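Local structure of phosphatidylinositol-specific phospholipase C1 (Streptomyces antibioticus, 3H4X) at residues E60-L68 and R73-G81; H121-D132 and K188-E199. The protein belongs to the calcium-dependent phosphoinositide phospholipase C family and folds as a parallel (beta/alpha)8-type, TIM-like barrel. All blocks are in the same frame, centred on the assembly; numbering follows the deposited sequence. Where two conformers were deposited one is given.

Interaction 1 of 2, residues E60-L68 and R73-G81; sequences ELDLWSNAL and RVSHSNPLG. With EOH (ethanol), chain H; EOH (ethanol), chain T.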
loop_
_atom_site.group_PDB
_atom_site.type_symbol
_atom_site.label_atom_id
_atom_site.label_comp_id
_atom_site.label_asym_id
_atom_site.label_seq_id
_atom_site.Cartn_x
_atom_site.Cartn_y
_atom_site.Cartn_z
ATOM N N GLU A 60 5.607 -3.477 0.723
ATOM C CA GLU A 60 5.426 -2.569 1.843
ATOM C C GLU A 60 6.717 -1.850 2.217
ATOM O O GLU A 60 7.797 -2.450 2.239
ATOM C CB GLU A 60 4.853 -3.334 3.025
ATOM C CG GLU A 60 4.435 -2.469 4.188
ATOM C CD GLU A 60 3.847 -3.296 5.305
ATOM O OE1 GLU A 60 3.754 -4.533 5.141
ATOM O OE2 GLU A 60 3.481 -2.715 6.344
ATOM N N LEU A 61 6.574 -0.558 2.504
ATOM C CA LEU A 61 7.676 0.337 2.853
ATOM C C LEU A 61 7.371 1.056 4.156
ATOM O O LEU A 61 6.240 1.501 4.369
ATOM C CB LEU A 61 7.841 1.413 1.779
ATOM C CG LEU A 61 8.137 0.984 0.350
ATOM C CD1 LEU A 61 8.237 2.195 -0.559
ATOM C CD2 LEU A 61 9.417 0.175 0.305
ATOM N N ASP A 62 8.387 1.196 5.006
ATOM C CA ASP A 62 8.283 1.962 6.251
ATOM C C ASP A 62 9.009 3.293 6.088
ATOM O O ASP A 62 10.213 3.310 5.816
ATOM C CB ASP A 62 8.904 1.185 7.414
ATOM C CG ASP A 62 8.118 -0.059 7.783
ATOM O OD1 ASP A 62 6.879 -0.063 7.631
ATOM O OD2 ASP A 62 8.739 -1.038 8.240
ATOM N N LEU A 63 8.280 4.397 6.247
ATOM C CA LEU A 63 8.837 5.740 6.091
ATOM C C LEU A 63 8.788 6.516 7.390
ATOM O O LEU A 63 7.874 6.350 8.200
ATOM C CB LEU A 63 8.068 6.543 5.044
ATOM C CG LEU A 63 8.102 6.052 3.604
ATOM C CD1 LEU A 63 7.441 7.085 2.702
ATOM C CD2 LEU A 63 9.524 5.752 3.145
ATOM N N TRP A 64 9.762 7.400 7.558
ATOM C CA TRP A 64 9.835 8.272 8.724
ATOM C C TRP A 64 9.887 9.726 8.271
ATOM O O TRP A 64 10.742 10.094 7.460
ATOM C CB TRP A 64 11.073 7.951 9.557
ATOM C CG TRP A 64 11.133 6.537 10.027
ATOM C CD1 TRP A 64 11.422 5.430 9.278
ATOM C CD2 TRP A 64 10.919 6.072 11.363
ATOM N NE1 TRP A 64 11.387 4.305 10.066
ATOM C CE2 TRP A 64 11.084 4.672 11.351
ATOM C CE3 TRP A 64 10.601 6.704 12.569
ATOM C CZ2 TRP A 64 10.944 3.896 12.498
ATOM C CZ3 TRP A 64 10.465 5.929 13.705
ATOM C CH2 TRP A 64 10.634 4.541 13.662
ATOM N N SER A 65 8.980 10.545 8.798
ATOM C CA SER A 65 8.890 11.952 8.412
ATOM C C SER A 65 9.424 12.904 9.471
ATOM O O SER A 65 9.654 14.076 9.182
ATOM C CB SER A 65 7.437 12.356 8.142
ATOM O OG SER A 65 6.751 11.439 7.321
ATOM N N ASN A 66 9.573 12.416 10.699
ATOM C CA ASN A 66 9.911 13.287 11.823
ATOM C C ASN A 66 11.329 13.100 12.352
ATOM O O ASN A 66 11.672 13.585 13.434
ATOM C CB ASN A 66 8.871 13.156 12.935
ATOM C CG ASN A 66 7.581 13.870 12.599
ATOM O OD1 ASN A 66 7.516 15.100 12.630
ATOM N ND2 ASN A 66 6.548 13.107 12.254
ATOM N N ALA A 67 12.154 12.395 11.590
ATOM C CA ALA A 67 13.579 12.374 11.876
ATOM C C ALA A 67 14.148 13.751 11.545
ATOM O O ALA A 67 13.489 14.568 10.895
ATOM C CB ALA A 67 14.273 11.293 11.071
ATOM N N LEU A 68 15.365 14.014 12.007
ATOM C CA LEU A 68 15.976 15.320 11.799
ATOM C C LEU A 68 16.483 15.471 10.370
ATOM O O LEU A 68 16.798 14.486 9.702
ATOM C CB LEU A 68 17.113 15.547 12.802
ATOM C CG LEU A 68 16.724 15.486 14.280
ATOM C CD1 LEU A 68 17.921 15.802 15.158
ATOM C CD2 LEU A 68 15.583 16.441 14.572
ATOM N N ARG A 73 12.917 9.058 5.572
ATOM C CA ARG A 73 13.795 7.913 5.772
ATOM C C ARG A 73 13.072 6.614 5.469
ATOM O O ARG A 73 11.878 6.481 5.740
ATOM C CB ARG A 73 14.292 7.855 7.215
ATOM C CG ARG A 73 14.713 9.179 7.801
ATOM C CD ARG A 73 15.931 9.750 7.102
ATOM N NE ARG A 73 16.425 10.896 7.859
ATOM C CZ ARG A 73 17.260 10.802 8.889
ATOM N NH1 ARG A 73 17.722 9.618 9.262
ATOM N NH2 ARG A 73 17.642 11.892 9.539
ATOM N N VAL A 74 13.811 5.648 4.935
ATOM C CA VAL A 74 13.315 4.293 4.783
ATOM C C VAL A 74 14.076 3.428 5.777
ATOM O O VAL A 74 15.301 3.309 5.689
ATOM C CB VAL A 74 13.551 3.757 3.363
ATOM C CG1 VAL A 74 13.056 2.323 3.249
ATOM C CG2 VAL A 74 12.870 4.658 2.339
ATOM N N SER A 75 13.364 2.851 6.739
ATOM C CA SER A 75 14.005 2.088 7.802
ATOM C C SER A 75 12.959 1.340 8.609
ATOM O O SER A 75 11.874 1.865 8.867
ATOM C CB SER A 75 14.781 3.032 8.732
ATOM O OG SER A 75 15.575 2.323 9.677
ATOM N N HIS A 76 13.284 0.120 9.018
ATOM C CA HIS A 76 12.399 -0.630 9.895
ATOM C C HIS A 76 12.401 -0.042 11.303
ATOM O O HIS A 76 11.350 0.207 11.892
ATOM C CB HIS A 76 12.813 -2.097 9.955
ATOM C CG HIS A 76 11.961 -2.919 10.870
ATOM N ND1 HIS A 76 10.842 -3.595 10.435
ATOM C CD2 HIS A 76 12.048 -3.152 12.201
ATOM C CE1 HIS A 76 10.285 -4.222 11.456
ATOM N NE2 HIS A 76 10.995 -3.968 12.539
ATOM N N SER A 77 13.598 0.172 11.838
ATOM C CA SER A 77 13.765 0.677 13.190
ATOM C C SER A 77 14.085 2.163 13.161
ATOM O O SER A 77 14.277 2.750 12.087
ATOM C CB SER A 77 14.862 -0.113 13.904
ATOM O OG SER A 77 14.477 -1.471 14.036
ATOM N N ASN A 78 14.123 2.775 14.339
ATOM C CA ASN A 78 14.422 4.190 14.442
ATOM C C ASN A 78 15.598 4.535 13.539
ATOM O O ASN A 78 16.684 3.980 13.695
ATOM C CB ASN A 78 14.746 4.555 15.886
ATOM C CG ASN A 78 14.844 6.043 16.086
ATOM O OD1 ASN A 78 14.095 6.808 15.478
ATOM N ND2 ASN A 78 15.773 6.469 16.929
ATOM N N PRO A 79 15.393 5.447 12.579
ATOM C CA PRO A 79 16.429 5.583 11.557
ATOM C C PRO A 79 17.722 6.250 12.013
ATOM O O PRO A 79 17.714 7.207 12.787
ATOM C CB PRO A 79 15.750 6.418 10.464
ATOM C CG PRO A 79 14.627 7.108 11.139
ATOM C CD PRO A 79 14.176 6.210 12.254
ATOM N N LEU A 80 18.825 5.710 11.518
ATOM C CA LEU A 80 20.116 6.363 11.582
ATOM C C LEU A 80 20.574 6.355 10.133
ATOM O O LEU A 80 21.017 5.331 9.616
ATOM C CB LEU A 80 21.078 5.582 12.473
ATOM C CG LEU A 80 22.307 6.350 12.969
ATOM C CD1 LEU A 80 23.065 5.532 14.005
ATOM C CD2 LEU A 80 23.225 6.770 11.827
ATOM N N GLY A 81 20.412 7.492 9.468
ATOM C CA GLY A 81 20.452 7.515 8.014
ATOM C C GLY A 81 19.238 6.770 7.480
ATOM O O GLY A 81 18.095 7.124 7.781
HETATM C C1 EOH H . 11.754 17.339 11.394
HETATM C C2 EOH H . 11.296 18.736 10.990
HETATM O O EOH H . 13.156 17.209 11.331
HETATM C C1 EOH T . -0.025 -3.321 8.879
HETATM C C2 EOH T . 0.188 -3.375 10.390
HETATM O O EOH T . 1.061 -3.855 8.150
HETATM O O HOH W 1 8.874 -0.924 11.074
#

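Interaction 2 of 2, residues H121-D132 and K188-E199; sequences HRPILLKIEMKD and KFLFELIPGTVE. With EOH (ethanol), chain T.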
loop_
_atom_site.group_PDB
_atom_site.type_symbol
_atom_site.label_atom_id
_atom_site.label_comp_id
_atom_site.label_asym_id
_atom_site.label_seq_id
_atom_site.Cartn_x
_atom_site.Cartn_y
_atom_site.Cartn_z
ATOM N N HIS A 121 4.004 -3.505 -17.192
ATOM C CA HIS A 121 4.170 -4.352 -16.014
ATOM C C HIS A 121 2.868 -4.497 -15.228
ATOM O O HIS A 121 1.956 -3.684 -15.356
ATOM C CB HIS A 121 5.294 -3.839 -15.101
ATOM C CG HIS A 121 5.081 -2.451 -14.570
ATOM N ND1 HIS A 121 4.222 -2.169 -13.527
ATOM C CD2 HIS A 121 5.650 -1.271 -14.915
ATOM C CE1 HIS A 121 4.261 -0.873 -13.267
ATOM N NE2 HIS A 121 5.122 -0.305 -14.092
ATOM N N ARG A 122 2.785 -5.544 -14.421
ATOM C CA ARG A 122 1.642 -5.727 -13.537
ATOM C C ARG A 122 1.457 -4.493 -12.657
ATOM O O ARG A 122 2.431 -3.843 -12.276
ATOM C CB ARG A 122 1.873 -6.941 -12.644
ATOM C CG ARG A 122 2.925 -6.694 -11.567
ATOM C CD ARG A 122 3.433 -7.986 -10.960
ATOM N NE ARG A 122 4.259 -7.735 -9.785
ATOM C CZ ARG A 122 5.551 -7.418 -9.814
ATOM N NH1 ARG A 122 6.199 -7.305 -10.967
ATOM N NH2 ARG A 122 6.202 -7.212 -8.678
ATOM N N PRO A 123 0.208 -4.163 -12.312
ATOM C CA PRO A 123 0.028 -3.060 -11.370
ATOM C C PRO A 123 0.617 -3.437 -10.014
ATOM O O PRO A 123 0.468 -4.576 -9.565
ATOM C CB PRO A 123 -1.493 -2.916 -11.280
ATOM C CG PRO A 123 -2.023 -4.261 -11.667
ATOM C CD PRO A 123 -1.067 -4.798 -12.691
ATOM N N ILE A 124 1.282 -2.486 -9.368
ATOM C CA ILE A 124 1.922 -2.744 -8.088
ATOM C C ILE A 124 1.445 -1.723 -7.070
ATOM O O ILE A 124 1.462 -0.519 -7.326
ATOM C CB ILE A 124 3.461 -2.712 -8.202
ATOM C CG1 ILE A 124 3.940 -3.874 -9.081
ATOM C CG2 ILE A 124 4.105 -2.763 -6.823
ATOM C CD1 ILE A 124 5.406 -3.814 -9.444
ATOM N N LEU A 125 1.005 -2.220 -5.919
ATOM C CA LEU A 125 0.604 -1.369 -4.812
ATOM C C LEU A 125 1.772 -1.222 -3.855
ATOM O O LEU A 125 2.298 -2.219 -3.345
ATOM C CB LEU A 125 -0.597 -1.978 -4.084
ATOM C CG LEU A 125 -1.097 -1.227 -2.844
ATOM C CD1 LEU A 125 -1.504 0.203 -3.183
ATOM C CD2 LEU A 125 -2.252 -1.970 -2.179
ATOM N N LEU A 126 2.193 0.019 -3.639
ATOM C CA LEU A 126 3.179 0.328 -2.613
ATOM C C LEU A 126 2.431 0.700 -1.354
ATOM O O LEU A 126 1.768 1.745 -1.295
ATOM C CB LEU A 126 4.056 1.506 -3.023
ATOM C CG LEU A 126 5.027 1.267 -4.170
ATOM C CD1 LEU A 126 5.724 -0.072 -4.012
ATOM C CD2 LEU A 126 4.274 1.331 -5.482
ATOM N N LYS A 127 2.518 -0.163 -0.354
ATOM C CA LYS A 127 1.901 0.114 0.919
ATOM C C LYS A 127 2.911 0.838 1.776
ATOM O O LYS A 127 3.998 0.325 2.039
ATOM C CB LYS A 127 1.470 -1.180 1.593
ATOM C CG LYS A 127 1.005 -0.991 3.019
ATOM C CD LYS A 127 0.538 -2.295 3.615
ATOM C CE LYS A 127 0.394 -2.183 5.116
ATOM N NZ LYS A 127 -0.194 -3.418 5.702
ATOM N N ILE A 128 2.547 2.037 2.203
ATOM C CA ILE A 128 3.440 2.868 2.976
ATOM C C ILE A 128 2.921 2.976 4.397
ATOM O O ILE A 128 1.819 3.489 4.625
ATOM C CB ILE A 128 3.500 4.282 2.389
ATOM C CG1 ILE A 128 3.789 4.235 0.883
ATOM C CG2 ILE A 128 4.467 5.152 3.186
ATOM C CD1 ILE A 128 5.101 3.626 0.522
ATOM N N GLU A 129 3.702 2.486 5.352
ATOM C CA GLU A 129 3.423 2.776 6.746
ATOM C C GLU A 129 4.223 4.006 7.135
ATOM O O GLU A 129 5.459 4.000 7.083
ATOM C CB GLU A 129 3.781 1.600 7.659
ATOM C CG GLU A 129 3.540 1.927 9.134
ATOM C CD GLU A 129 3.847 0.781 10.086
ATOM O OE1 GLU A 129 3.660 -0.394 9.708
ATOM O OE2 GLU A 129 4.255 1.061 11.234
ATOM N N MET A 130 3.518 5.068 7.510
ATOM C CA MET A 130 4.164 6.281 7.980
ATOM C C MET A 130 4.464 6.070 9.458
ATOM O O MET A 130 3.633 6.365 10.323
ATOM C CB MET A 130 3.246 7.486 7.776
ATOM C CG MET A 130 2.857 7.742 6.329
ATOM S SD MET A 130 4.267 8.047 5.250
ATOM C CE MET A 130 5.269 9.045 6.345
ATOM N N LYS A 131 5.645 5.523 9.737
ATOM C CA LYS A 131 5.993 5.058 11.081
ATOM C C LYS A 131 5.658 6.084 12.150
ATOM O O LYS A 131 5.076 5.756 13.193
ATOM C CB LYS A 131 7.485 4.713 11.159
ATOM C CG LYS A 131 7.920 3.534 10.310
ATOM C CD LYS A 131 7.152 2.272 10.628
ATOM C CE LYS A 131 7.387 1.818 12.047
ATOM N NZ LYS A 131 6.812 0.457 12.259
ATOM N N ASP A 132 6.042 7.326 11.881
ATOM C CA ASP A 132 5.887 8.417 12.830
ATOM C C ASP A 132 4.942 9.496 12.307
ATOM O O ASP A 132 5.015 10.653 12.723
ATOM C CB ASP A 132 7.257 9.022 13.166
ATOM C CG ASP A 132 8.001 9.523 11.932
ATOM O OD1 ASP A 132 7.456 9.413 10.812
ATOM O OD2 ASP A 132 9.134 10.034 12.071
ATOM N N LYS A 188 1.079 0.620 -14.051
ATOM C CA LYS A 188 0.708 1.574 -13.005
ATOM C C LYS A 188 1.214 1.185 -11.625
ATOM O O LYS A 188 1.333 0.004 -11.287
ATOM C CB LYS A 188 -0.811 1.754 -12.936
ATOM C CG LYS A 188 -1.431 2.293 -14.212
ATOM C CD LYS A 188 -1.028 3.735 -14.479
ATOM C CE LYS A 188 -1.589 4.207 -15.817
ATOM N NZ LYS A 188 -1.281 5.635 -16.084
ATOM N N PHE A 189 1.493 2.213 -10.833
ATOM C CA PHE A 189 1.716 2.071 -9.406
ATOM C C PHE A 189 0.554 2.707 -8.673
ATOM O O PHE A 189 0.020 3.737 -9.098
ATOM C CB PHE A 189 2.989 2.796 -8.974
ATOM C CG PHE A 189 4.249 2.206 -9.532
ATOM C CD1 PHE A 189 4.693 0.957 -9.130
ATOM C CD2 PHE A 189 5.009 2.915 -10.444
ATOM C CE1 PHE A 189 5.865 0.422 -9.647
ATOM C CE2 PHE A 189 6.179 2.386 -10.959
ATOM C CZ PHE A 189 6.605 1.139 -10.560
ATOM N N LEU A 190 0.182 2.099 -7.557
ATOM C CA LEU A 190 -0.770 2.691 -6.640
ATOM C C LEU A 190 -0.097 2.779 -5.281
ATOM O O LEU A 190 0.850 2.038 -5.003
ATOM C CB LEU A 190 -2.046 1.851 -6.561
ATOM C CG LEU A 190 -2.829 1.717 -7.875
ATOM C CD1 LEU A 190 -2.308 0.565 -8.729
ATOM C CD2 LEU A 190 -4.312 1.538 -7.612
ATOM N N PHE A 191 -0.581 3.686 -4.441
ATOM C CA PHE A 191 -0.037 3.851 -3.103
ATOM C C PHE A 191 -1.144 3.752 -2.068
ATOM O O PHE A 191 -2.226 4.311 -2.255
ATOM C CB PHE A 191 0.661 5.208 -2.966
ATOM C CG PHE A 191 1.943 5.308 -3.732
ATOM C CD1 PHE A 191 3.153 5.058 -3.112
ATOM C CD2 PHE A 191 1.942 5.648 -5.073
ATOM C CE1 PHE A 191 4.338 5.133 -3.812
ATOM C CE2 PHE A 191 3.126 5.727 -5.778
ATOM C CZ PHE A 191 4.325 5.471 -5.143
ATOM N N GLU A 192 -0.856 3.043 -0.982
ATOM C CA GLU A 192 -1.725 2.947 0.189
ATOM C C GLU A 192 -0.970 3.535 1.376
ATOM O O GLU A 192 0.222 3.280 1.533
ATOM C CB GLU A 192 -2.047 1.476 0.486
ATOM C CG GLU A 192 -2.760 1.248 1.818
ATOM C CD GLU A 192 -2.671 -0.186 2.333
ATOM O OE1 GLU A 192 -2.061 -1.057 1.669
ATOM O OE2 GLU A 192 -3.217 -0.435 3.431
ATOM N N LEU A 193 -1.647 4.325 2.203
ATOM C CA LEU A 193 -1.044 4.855 3.423
ATOM C C LEU A 193 -1.726 4.286 4.660
ATOM O O LEU A 193 -2.957 4.278 4.738
ATOM C CB LEU A 193 -1.194 6.378 3.464
ATOM C CG LEU A 193 -0.245 7.191 2.590
ATOM C CD1 LEU A 193 -0.779 8.595 2.350
ATOM C CD2 LEU A 193 1.138 7.253 3.227
ATOM N N ILE A 194 -0.939 3.822 5.629
ATOM C CA ILE A 194 -1.468 3.527 6.962
ATOM C C ILE A 194 -0.674 4.271 8.023
ATOM O O ILE A 194 0.495 4.615 7.812
ATOM C CB ILE A 194 -1.476 2.012 7.309
ATOM C CG1 ILE A 194 -0.063 1.420 7.293
ATOM C CG2 ILE A 194 -2.422 1.249 6.395
ATOM C CD1 ILE A 194 0.046 0.108 8.057
ATOM N N PRO A 195 -1.313 4.535 9.174
ATOM C CA PRO A 195 -0.599 5.123 10.298
ATOM C C PRO A 195 0.434 4.144 10.839
ATOM O O PRO A 195 0.311 2.929 10.648
ATOM C CB PRO A 195 -1.700 5.362 11.342
ATOM C CG PRO A 195 -2.983 5.288 10.599
ATOM C CD PRO A 195 -2.736 4.318 9.480
ATOM N N GLY A 196 1.437 4.674 11.527
ATOM C CA GLY A 196 2.568 3.867 11.962
ATOM C C GLY A 196 2.566 3.519 13.435
ATOM O O GLY A 196 1.826 4.103 14.231
ATOM N N THR A 197 3.416 2.568 13.799
ATOM C CA THR A 197 3.494 2.102 15.177
ATOM C C THR A 197 3.957 3.184 16.151
ATOM O O THR A 197 3.556 3.188 17.314
ATOM C CB THR A 197 4.419 0.879 15.305
ATOM O OG1 THR A 197 5.716 1.203 14.791
ATOM C CG2 THR A 197 3.852 -0.294 14.525
ATOM N N VAL A 198 4.799 4.099 15.684
ATOM C CA VAL A 198 5.314 5.152 16.557
ATOM C C VAL A 198 4.260 6.213 16.866
ATOM O O VAL A 198 4.164 6.685 18.002
ATOM C CB VAL A 198 6.572 5.815 15.978
ATOM C CG1 VAL A 198 7.096 6.879 16.932
ATOM C CG2 VAL A 198 7.634 4.767 15.711
ATOM N N GLU A 199 3.466 6.597 15.869
ATOM C CA GLU A 199 2.429 7.591 16.130
ATOM C C GLU A 199 1.281 6.970 16.930
ATOM O O GLU A 199 0.538 7.672 17.612
ATOM C CB GLU A 199 1.959 8.303 14.848
ATOM C CG GLU A 199 1.045 7.500 13.951
ATOM C CD GLU A 199 0.752 8.197 12.624
ATOM O OE1 GLU A 199 0.422 9.406 12.610
ATOM O OE2 GLU A 199 0.838 7.517 11.589
HETATM C C1 EOH T . -0.025 -3.321 8.879
HETATM C C2 EOH T . 0.188 -3.375 10.390
HETATM O O EOH T . 1.061 -3.855 8.150
#

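Interaction 1 of 2, residues E60-L68 and R73-G81
Pro-79 lies over one face of the Trp-64 indole, both residues belonging to the beta hairpin of strands 58-64 and 73-74 and the chain that follows it. Pro-79 CD stands 3.5 Å from the centroid of the six-membered ring of Trp-64, close to the ring normal, a CH-pi contact that Asn-78 CA extends on the same face. At the ring edge, in plane, are the carbonyl oxygens of Arg-73, Ser-75 and His-76. Trp-64 NE1 gives Ser-75 O a nearly straight hydrogen bond of 2.8 Å, although the nitrogen stands above that carbonyl's plane. Tryptophan suits the place because it offers a broad apolar face and one in-plane donor; chi1 of -58° sets its NE1 edge against the 75-76 carbonyls.

Trp-64 and Arg-73 form the hydrogen-bonded antiparallel pair. Leu-63 CD2 and Val-74 CG2, from the neighbouring non-hydrogen-bonded pair, meet on the other face of the sheet, 3.6 Å apart.

A second flat group, the Arg-73 guanidinium, has Ala-67 CB centred over one face, where a small methyl can sit close. The arginine side chain bends at chi2 (-65°), which brings the guanidinium alongside the 67-68 backbone. NH1 bonds to Gly-81 O, while Arg-73 NH2 donates in the guanidinium plane to Leu-68 O at 2.7 Å.

Interaction 2 of 2, residues H121-D132 and K188-E199
Leu-126 and Phe-191 run side by side from neighbouring parallel strands and point the same way, Leu-126 CB 3.7 Å from Phe-191 CD1 and the leucine CD2 over one ring face, offset toward the rim. The same CD2 reaches Phe-189 CD1, crossing that side chain at a slant. Strands 124-130 and 189-195 are adjacent staves of the beta-barrel, joined by regular parallel backbone bonds from Ile-124, Leu-126 and Ile-128 to Lys-188, Leu-190, Glu-192 and Ile-194. These residues belong to the face covered partly by helix 104-117, through Met-111. Farther along, Ile-128 lies alongside Leu-193, whose CD2 also touches Met-130 CG at 3.6 Å. At the start, the His-121 and Phe-189 rings meet obliquely, planes at 36°.

On the opposite face, Lys-127 and Glu-192 extend side by side, both with CG anti to the backbone N (chi1 171° each). Their charged ends do not touch: Glu-192 OE1, buried without a partner in the model, lies against Lys-127 CG at 3.4 Å, whereas NZ reaches an ethanol and forms a salt bridge with Asp-260.

Near the C-terminal ends of the strands, Glu-129 OE2 forms a salt bridge with Lys-131 NZ (2.8 Å) and accepts a hydrogen bond from Thr-197 N (3.1 Å). Lys-131 NZ also bonds to Thr-197 OG1 (2.9 Å). Gripped from opposite faces of its plane, the Glu-129 carboxylate should be fixed in position and rotation.

How the interactions relate
After strand 31-36 and helix 48-52, the chain enters strand 58-64 and turns back at 73-74, so interaction 1 closes a short hairpin with four residues between its segments. Helix 104-117 then leads to strand 124-130, and a further 55 residues, including three helices, pass before strand 189-195 completes interaction 2. The two contacts follow in series, neither nested nor crossed. Strand 58-64 is also the parallel neighbour of 124-130, so interaction 1 hangs an antiparallel arm on the barrel wall that interaction 2 continues. Leu-61 N probably bonds to Lys-127 O, and Ser-65 N to Asp-132 OD1; both contacts share one ethanol, weakly bonded to Glu-60.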